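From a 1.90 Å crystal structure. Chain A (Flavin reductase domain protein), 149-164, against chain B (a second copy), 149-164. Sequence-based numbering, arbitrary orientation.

Chain A (149-164) PLLYHSGAYSQPVPLD
Chain B, residues 149-164: PLLYHSGAYSQPVPLD

A proline sits at the exact centre of this two-stranded junction: Pro160(A) pairs with Pro160(B) across a two-fold axis, their CA atoms 4.6 Å apart, in a non-hydrogen-bonded position of an antiparallel ladder where proline's lack of an amide proton costs the ladder between the copies no bond. Each stretch is a hairpin. Strand 151-153 turns through a type I' turn from His153 to Ala156 into strand 156-162; Ser154 (phi/psi 35/54) and Gly155 (76/12) occupy its corners, and the positive phi suits glycine. Within each copy, Leu151 N to Ser158 O (3.0 Å), Ser158 N to Leu151 O (2.9 Å), His153 N to Ala156 O (2.9 Å) and Ala156 N to His153 O (2.7 Å) close the hairpin.

The two 156-162 strands run antiparallel but strongly twisted, 136° between their N-to-C directions, with axes approaching to 4.3 Å. Residues 157-163 are extended, phi from -62 to -133° and psi from 122 to 169°. Six backbone hydrogen bonds join the copies. Gln159(A) and Val161(B) exchange a pair, Val161(B) N to Gln159(A) O at 2.8 Å and Gln159(A) N to Val161(B) O at 3.0 Å; Leu163(B) N adds a longer bond to Tyr157(A) O, 3.2 Å. The axis repeats all three with chains exchanged. Between them, Pro160(B) CA makes a CA-H...O contact with Gln159(A) O, 3.4 Å, and Ser158(A) faces Pro162(B) with CA atoms 4.0 Å apart, their side chains diverging.

On the Pro160 face, apolar and ring groups pack. Leu151 (chi1 -38°, chi2 166°) points toward the partner, and Leu151(A) CD1 meets Leu151(B) CD1 at 3.3 Å, while Leu151(A) CD1 also lies 4.2 Å from Pro160(B) CB. Pro149(A), C-gamma exo, lays its CG over one face of the His153(B) imidazole, a CH-pi contact 3.4 Å from CG to the ring centroid and 22° off the normal; His153 adopts chi1 157° and chi2 47°. Pro160(A) CG, on a C-gamma endo ring, stands 4.2 Å from His153(B) CD2.

Gln159 and Val161 project from the other face. Val161 (t) brings Val161(A) CG2 to 3.2 Å from Val161(B) CG2, its compact branched side chain packing against the same residue of the other chain. Gln159 (chi1 74°, chi2 176°, chi3 -64°) ends in an amide that spans the junction through water: Gln159(A) NE2 donates to a water at 2.5 Å, which donates to Pro162(B) O at 2.7 Å. The two-fold-related water lies 2.4 Å from Gln159(B) NE2 and 2.7 Å from Pro162(A) O.

Leu163 (m, t) has the largest covered area, 85 and 89 Å² in the two copies, of 993 Å² buried in all. Its CB points sideways but its end reaches across: Leu163(B) CD1 lies 3.9 Å from Leu150(A) CD1 and 4.0 Å from Tyr157(A) CB, and Leu163(B) CD2 lies 3.8 Å from Gln159(A) CB. The branched end suits this place, because CD1 and CD2 touch different partners. Leu150 (t, p) is buried; its CA-to-CB bond points away from the partner, but its end comes nearer and meets Leu163 of the other chain.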

# COMPACT_ATOMS: atom_id res chain seq x y z
N PRO A 149 -10.97 4.84 -9.48
CA PRO A 149 -10.16 5.10 -8.28
C PRO A 149 -9.23 6.29 -8.39
O PRO A 149 -8.74 6.60 -9.45
CB PRO A 149 -9.32 3.83 -8.13
CG PRO A 149 -10.00 2.79 -8.93
CD PRO A 149 -10.76 3.48 -10.02
N LEU A 150 -9.02 6.95 -7.26
CA LEU A 150 -8.04 8.03 -7.16
C LEU A 150 -6.67 7.46 -6.79
O LEU A 150 -6.54 6.63 -5.85
CB LEU A 150 -8.50 9.05 -6.11
CG LEU A 150 -7.77 10.40 -5.93
CD1 LEU A 150 -7.85 11.20 -7.22
CD2 LEU A 150 -8.38 11.15 -4.75
N LEU A 151 -5.66 7.92 -7.52
CA LEU A 151 -4.28 7.55 -7.29
C LEU A 151 -3.48 8.77 -6.92
O LEU A 151 -3.90 9.91 -7.16
CB LEU A 151 -3.69 6.96 -8.55
CG LEU A 151 -4.63 6.07 -9.37
CD1 LEU A 151 -4.00 5.87 -10.75
CD2 LEU A 151 -4.83 4.79 -8.67
N TYR A 152 -2.34 8.53 -6.29
CA TYR A 152 -1.40 9.61 -5.99
C TYR A 152 -0.01 9.13 -6.33
O TYR A 152 0.38 8.02 -5.99
CB TYR A 152 -1.44 9.90 -4.54
CG TYR A 152 -0.73 11.15 -4.15
CD1 TYR A 152 -1.28 12.38 -4.40
CD2 TYR A 152 0.52 11.11 -3.50
CE1 TYR A 152 -0.66 13.51 -4.02
CE2 TYR A 152 1.16 12.29 -3.12
CZ TYR A 152 0.56 13.47 -3.39
OH TYR A 152 1.14 14.66 -3.02
N HIS A 153 0.73 9.96 -7.04
CA HIS A 153 2.00 9.55 -7.56
C HIS A 153 2.84 10.81 -7.72
O HIS A 153 2.34 11.83 -8.23
CB HIS A 153 1.82 8.87 -8.91
CG HIS A 153 3.04 8.89 -9.76
ND1 HIS A 153 4.29 8.55 -9.28
CD2 HIS A 153 3.21 9.25 -11.05
CE1 HIS A 153 5.18 8.69 -10.24
NE2 HIS A 153 4.56 9.11 -11.33
N SER A 154 4.08 10.71 -7.26
CA SER A 154 5.06 11.79 -7.30
C SER A 154 4.41 13.16 -7.10
O SER A 154 4.55 14.06 -7.91
CB SER A 154 5.82 11.77 -8.62
OG SER A 154 6.88 12.72 -8.53
N GLY A 155 3.66 13.28 -6.02
CA GLY A 155 3.06 14.55 -5.64
C GLY A 155 1.85 14.99 -6.42
O GLY A 155 1.43 16.10 -6.23
N ALA A 156 1.22 14.13 -7.23
CA ALA A 156 0.05 14.57 -7.97
C ALA A 156 -1.03 13.51 -7.89
O ALA A 156 -0.73 12.32 -7.86
CB ALA A 156 0.41 14.85 -9.45
N TYR A 157 -2.28 13.97 -7.84
CA TYR A 157 -3.42 13.09 -7.97
C TYR A 157 -3.58 12.70 -9.43
O TYR A 157 -3.57 13.53 -10.30
CB TYR A 157 -4.69 13.75 -7.44
CG TYR A 157 -4.69 13.91 -5.93
CD1 TYR A 157 -4.84 12.81 -5.08
CD2 TYR A 157 -4.53 15.15 -5.36
CE1 TYR A 157 -4.81 12.98 -3.67
CE2 TYR A 157 -4.51 15.30 -3.98
CZ TYR A 157 -4.64 14.22 -3.15
OH TYR A 157 -4.61 14.42 -1.79
N SER A 158 -3.77 11.40 -9.67
CA SER A 158 -3.83 10.81 -10.98
C SER A 158 -5.03 9.88 -11.06
O SER A 158 -5.67 9.57 -10.05
CB SER A 158 -2.57 9.98 -11.25
OG SER A 158 -1.44 10.82 -11.44
N GLN A 159 -5.32 9.46 -12.28
CA GLN A 159 -6.34 8.47 -12.51
C GLN A 159 -5.71 7.31 -13.27
O GLN A 159 -4.77 7.53 -14.03
CB GLN A 159 -7.45 9.08 -13.31
CG GLN A 159 -7.12 9.32 -14.76
CD GLN A 159 -8.30 9.85 -15.51
OE1 GLN A 159 -9.32 9.16 -15.64
NE2 GLN A 159 -8.18 11.08 -16.00
N PRO A 160 -6.19 6.10 -13.04
CA PRO A 160 -5.62 4.97 -13.73
C PRO A 160 -6.27 4.80 -15.10
O PRO A 160 -7.48 4.93 -15.24
CB PRO A 160 -5.94 3.80 -12.80
CG PRO A 160 -7.19 4.16 -12.15
CD PRO A 160 -7.27 5.69 -12.11
N VAL A 161 -5.45 4.57 -16.12
CA VAL A 161 -5.99 4.29 -17.45
C VAL A 161 -5.50 2.91 -17.80
O VAL A 161 -4.31 2.67 -17.77
CB VAL A 161 -5.49 5.27 -18.49
CG1 VAL A 161 -6.03 4.86 -19.82
CG2 VAL A 161 -5.89 6.67 -18.13
N PRO A 162 -6.40 1.97 -18.08
CA PRO A 162 -5.81 0.66 -18.32
C PRO A 162 -4.90 0.66 -19.53
O PRO A 162 -5.03 1.50 -20.40
CB PRO A 162 -7.02 -0.24 -18.53
CG PRO A 162 -8.12 0.66 -18.85
CD PRO A 162 -7.86 1.94 -18.15
N LEU A 163 -3.96 -0.27 -19.52
CA LEU A 163 -3.02 -0.43 -20.59
C LEU A 163 -3.69 -1.19 -21.75
O LEU A 163 -4.59 -2.01 -21.56
CB LEU A 163 -1.78 -1.15 -20.08
CG LEU A 163 -0.97 -0.46 -19.00
CD1 LEU A 163 0.16 -1.40 -18.54
CD2 LEU A 163 -0.39 0.80 -19.52
N ASP A 164 -3.27 -0.89 -22.97
CA ASP A 164 -3.93 -1.50 -24.11
C ASP A 164 -3.89 -2.99 -23.98
O ASP A 164 -2.87 -3.51 -23.59
CB ASP A 164 -3.21 -1.13 -25.41
CG ASP A 164 -3.37 0.36 -25.78
OD1 ASP A 164 -4.18 1.11 -25.17
OD2 ASP A 164 -2.65 0.75 -26.72
N PRO B 149 5.12 4.89 -13.55
CA PRO B 149 4.84 3.75 -12.66
C PRO B 149 3.76 2.81 -13.16
O PRO B 149 2.83 3.23 -13.81
CB PRO B 149 4.37 4.41 -11.37
CG PRO B 149 4.83 5.81 -11.42
CD PRO B 149 4.95 6.19 -12.86
N LEU B 150 3.92 1.54 -12.84
CA LEU B 150 2.89 0.53 -13.11
C LEU B 150 1.92 0.45 -11.93
O LEU B 150 2.33 0.38 -10.74
CB LEU B 150 3.55 -0.83 -13.35
CG LEU B 150 2.74 -2.03 -13.86
CD1 LEU B 150 2.16 -1.72 -15.22
CD2 LEU B 150 3.64 -3.27 -13.90
N LEU B 151 0.63 0.44 -12.28
CA LEU B 151 -0.45 0.32 -11.32
C LEU B 151 -1.22 -0.94 -11.60
O LEU B 151 -1.14 -1.52 -12.69
CB LEU B 151 -1.39 1.50 -11.45
CG LEU B 151 -0.73 2.85 -11.72
CD1 LEU B 151 -1.82 3.82 -12.17
CD2 LEU B 151 -0.04 3.31 -10.51
N TYR B 152 -1.95 -1.40 -10.58
CA TYR B 152 -2.85 -2.53 -10.75
C TYR B 152 -4.16 -2.20 -10.07
O TYR B 152 -4.17 -1.71 -8.95
CB TYR B 152 -2.28 -3.72 -10.09
CG TYR B 152 -2.97 -5.00 -10.40
CD1 TYR B 152 -2.79 -5.61 -11.61
CD2 TYR B 152 -3.81 -5.63 -9.47
CE1 TYR B 152 -3.38 -6.79 -11.90
CE2 TYR B 152 -4.44 -6.84 -9.78
CZ TYR B 152 -4.21 -7.39 -10.99
OH TYR B 152 -4.79 -8.59 -11.34
N HIS B 153 -5.25 -2.43 -10.76
CA HIS B 153 -6.54 -2.01 -10.28
C HIS B 153 -7.57 -2.95 -10.89
O HIS B 153 -7.51 -3.24 -12.10
CB HIS B 153 -6.80 -0.58 -10.71
CG HIS B 153 -8.25 -0.23 -10.75
ND1 HIS B 153 -9.11 -0.53 -9.71
CD2 HIS B 153 -8.99 0.36 -11.70
CE1 HIS B 153 -10.33 -0.13 -10.02
NE2 HIS B 153 -10.29 0.42 -11.23
N SER B 154 -8.48 -3.40 -10.04
CA SER B 154 -9.56 -4.31 -10.39
C SER B 154 -9.13 -5.31 -11.47
O SER B 154 -9.74 -5.43 -12.51
CB SER B 154 -10.77 -3.53 -10.87
OG SER B 154 -11.85 -4.45 -11.03
N GLY B 155 -8.04 -6.01 -11.20
CA GLY B 155 -7.56 -7.06 -12.07
C GLY B 155 -6.87 -6.64 -13.34
O GLY B 155 -6.61 -7.49 -14.16
N ALA B 156 -6.49 -5.36 -13.50
CA ALA B 156 -5.82 -4.97 -14.73
C ALA B 156 -4.64 -4.09 -14.41
O ALA B 156 -4.68 -3.31 -13.46
CB ALA B 156 -6.79 -4.23 -15.69
N TYR B 157 -3.57 -4.24 -15.20
CA TYR B 157 -2.45 -3.32 -15.15
C TYR B 157 -2.83 -2.02 -15.84
O TYR B 157 -3.35 -2.03 -16.93
CB TYR B 157 -1.21 -3.93 -15.80
CG TYR B 157 -0.63 -5.07 -14.98
CD1 TYR B 157 0.05 -4.84 -13.78
CD2 TYR B 157 -0.74 -6.37 -15.41
CE1 TYR B 157 0.57 -5.92 -13.02
CE2 TYR B 157 -0.22 -7.42 -14.67
CZ TYR B 157 0.42 -7.19 -13.49
OH TYR B 157 0.91 -8.26 -12.77
N SER B 158 -2.54 -0.90 -15.18
CA SER B 158 -2.92 0.42 -15.60
C SER B 158 -1.72 1.35 -15.51
O SER B 158 -0.68 1.00 -14.95
CB SER B 158 -4.01 0.98 -14.68
OG SER B 158 -5.25 0.32 -14.91
N GLN B 159 -1.89 2.53 -16.08
CA GLN B 159 -0.90 3.56 -15.97
C GLN B 159 -1.57 4.80 -15.39
O GLN B 159 -2.76 5.00 -15.61
CB GLN B 159 -0.33 3.86 -17.32
CG GLN B 159 -1.26 4.62 -18.23
CD GLN B 159 -0.60 4.96 -19.53
OE1 GLN B 159 0.38 5.71 -19.55
NE2 GLN B 159 -1.12 4.39 -20.62
N PRO B 160 -0.83 5.58 -14.62
CA PRO B 160 -1.43 6.77 -14.03
C PRO B 160 -1.39 7.93 -15.02
O PRO B 160 -0.38 8.14 -15.69
CB PRO B 160 -0.57 7.02 -12.81
CG PRO B 160 0.76 6.53 -13.16
CD PRO B 160 0.58 5.44 -14.22
N VAL B 161 -2.50 8.64 -15.16
CA VAL B 161 -2.50 9.84 -15.99
C VAL B 161 -2.85 10.98 -15.07
O VAL B 161 -3.87 10.92 -14.40
CB VAL B 161 -3.55 9.76 -17.09
CG1 VAL B 161 -3.54 11.06 -17.84
CG2 VAL B 161 -3.28 8.59 -17.98
N PRO B 162 -2.00 11.99 -14.96
CA PRO B 162 -2.40 12.99 -13.98
C PRO B 162 -3.70 13.65 -14.34
O PRO B 162 -4.09 13.67 -15.50
CB PRO B 162 -1.24 13.98 -13.99
CG PRO B 162 -0.54 13.75 -15.25
CD PRO B 162 -0.70 12.32 -15.58
N LEU B 163 -4.38 14.14 -13.32
CA LEU B 163 -5.63 14.83 -13.48
C LEU B 163 -5.38 16.27 -13.94
O LEU B 163 -4.35 16.88 -13.64
CB LEU B 163 -6.42 14.78 -12.17
CG LEU B 163 -6.82 13.42 -11.65
CD1 LEU B 163 -7.48 13.58 -10.27
CD2 LEU B 163 -7.77 12.77 -12.58
N ASP B 164 -6.30 16.82 -14.72
CA ASP B 164 -6.07 18.14 -15.27
C ASP B 164 -5.80 19.11 -14.16
O ASP B 164 -6.46 19.04 -13.15
CB ASP B 164 -7.31 18.63 -16.02
CG ASP B 164 -7.58 17.86 -17.32
OD1 ASP B 164 -6.73 17.04 -17.79
OD2 ASP B 164 -8.68 18.09 -17.86
O HOH W 1 -6.50 12.82 -16.40
O HOH W 2 -3.09 3.14 -21.36